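Local coordinates for protein CutA1 (Shewanella, PDB 3AHP) that probably takes part in divalent metal ion tolerance and forms a stable trimer in a psychrotrophic bacterium, at residues 34-39 against 58-63. Sequence-based numbering, arbitrary orientation.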
# COMPACT_ATOMS: atom_id res chain seq x y z
N CYS B 34 13.84 -5.89 -3.63
CA CYS B 34 13.25 -6.20 -2.34
C CYS B 34 11.78 -6.57 -2.42
O CYS B 34 11.00 -5.96 -3.17
CB CYS B 34 13.40 -5.04 -1.36
SG CYS B 34 12.50 -5.31 0.17
N VAL B 35 11.41 -7.53 -1.57
CA VAL B 35 10.05 -8.01 -1.49
C VAL B 35 9.58 -8.14 -0.05
O VAL B 35 10.26 -8.71 0.80
CB VAL B 35 9.88 -9.38 -2.22
CG1 VAL B 35 8.49 -9.94 -1.98
CG2 VAL B 35 10.13 -9.23 -3.70
N GLN B 36 8.37 -7.67 0.20
CA GLN B 36 7.82 -7.60 1.55
C GLN B 36 6.62 -8.53 1.64
O GLN B 36 5.72 -8.47 0.82
CB GLN B 36 7.41 -6.15 1.85
CG GLN B 36 6.93 -5.87 3.27
CD GLN B 36 6.39 -4.44 3.43
OE1 GLN B 36 7.14 -3.47 3.32
NE2 GLN B 36 5.08 -4.32 3.61
N ILE B 37 6.68 -9.44 2.59
CA ILE B 37 5.56 -10.32 2.87
C ILE B 37 4.96 -9.93 4.20
O ILE B 37 5.60 -10.07 5.24
CB ILE B 37 6.03 -11.78 3.00
CG1 ILE B 37 6.81 -12.23 1.76
CG2 ILE B 37 4.84 -12.69 3.33
CD1 ILE B 37 7.53 -13.59 1.94
N GLY B 38 3.72 -9.45 4.16
CA GLY B 38 3.00 -9.13 5.39
C GLY B 38 2.37 -10.34 6.05
O GLY B 38 2.28 -11.42 5.46
N GLN B 39 1.85 -10.13 7.25
CA GLN B 39 1.05 -11.12 7.95
C GLN B 39 -0.34 -11.23 7.38
O GLN B 39 -0.78 -10.35 6.66
CB GLN B 39 0.98 -10.76 9.41
CG GLN B 39 2.25 -11.15 10.15
CD GLN B 39 2.20 -10.68 11.54
OE1 GLN B 39 2.84 -9.67 11.90
NE2 GLN B 39 1.30 -11.27 12.31
N PRO B 58 -0.05 -11.17 1.87
CA PRO B 58 0.13 -10.01 1.03
C PRO B 58 1.58 -9.75 0.66
O PRO B 58 2.42 -10.02 1.42
CB PRO B 58 -0.42 -8.92 1.91
CG PRO B 58 -0.19 -9.35 3.18
CD PRO B 58 -0.33 -10.77 3.24
N MET B 59 1.84 -9.27 -0.54
CA MET B 59 3.22 -8.98 -0.96
C MET B 59 3.37 -7.59 -1.57
O MET B 59 2.57 -7.20 -2.42
CB MET B 59 3.72 -10.03 -1.96
CG MET B 59 3.97 -11.40 -1.38
SD MET B 59 4.71 -12.51 -2.58
CE MET B 59 6.43 -12.36 -2.15
N GLN B 60 4.42 -6.86 -1.18
CA GLN B 60 4.86 -5.69 -1.93
C GLN B 60 6.17 -5.96 -2.66
O GLN B 60 7.14 -6.38 -2.06
CB GLN B 60 5.05 -4.49 -1.00
CG GLN B 60 3.82 -3.97 -0.29
CD GLN B 60 4.16 -2.76 0.60
OE1 GLN B 60 3.31 -2.24 1.32
NE2 GLN B 60 5.44 -2.33 0.55
N ILE B 61 6.19 -5.68 -3.96
CA ILE B 61 7.42 -5.83 -4.76
C ILE B 61 7.95 -4.47 -5.21
O ILE B 61 7.22 -3.67 -5.80
CB ILE B 61 7.20 -6.69 -6.03
CG1 ILE B 61 6.73 -8.11 -5.67
CG2 ILE B 61 8.48 -6.74 -6.85
CD1 ILE B 61 5.85 -8.77 -6.74
N LYS B 62 9.22 -4.20 -4.95
CA LYS B 62 9.79 -2.97 -5.43
C LYS B 62 10.80 -3.24 -6.52
O LYS B 62 11.70 -4.07 -6.34
CB LYS B 62 10.37 -2.14 -4.29
CG LYS B 62 9.32 -1.69 -3.29
CD LYS B 62 9.82 -1.82 -1.87
CE LYS B 62 9.32 -3.08 -1.19
NZ LYS B 62 8.30 -2.74 -0.15
N CYS B 63 10.62 -2.58 -7.65
CA CYS B 63 11.32 -2.96 -8.86
C CYS B 63 11.42 -1.84 -9.89
O CYS B 63 10.72 -0.83 -9.80
CB CYS B 63 10.62 -4.15 -9.50
SG CYS B 63 9.08 -3.74 -10.30
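Q36 and Q60 stand side by side on one face of the sheet, pointing the same way, with their amide planes turned 37° apart. In Q36, CG lies anti to the backbone N (chi1 -174°) and the chain runs on extended, and Q36 CD lies 4.0 Å from Q60 CD. K62 reaches the same face by a different route: its chain is bent at chi2, chi3 and chi4, its CE passes 4.1 Å from C34 SG, and its NZ ends 3.7 Å from Q36 OE1, although the salt-bridge partner of that ammonium is E85 of the second subunit. An alanine at Q36 would probably leave the Q60 amide without its flat neighbour and freer to turn. Beneath these side chains the backbones run antiparallel at 166°, and Q36 and Q60 form a hydrogen-bonded pair, with N to O distances of 2.9 Å from Q36 N to Q60 O and from Q60 N to Q36 O. This is the central sheet of the GlnB-like CutA1 fold; strand 34-38 also pairs antiparallel with a strand of the second subunit, so the sheet continues across the trimer interface. On the opposite face V35, I37, M59 and I61 are apolar. V35 CG2 meets I61 CG1 at 4.1 Å, while I37 and M59 lie side by side, the exact place of the M59 methyl being doubtful; A23 of helix 16-28 packs against V35, I37 and M59.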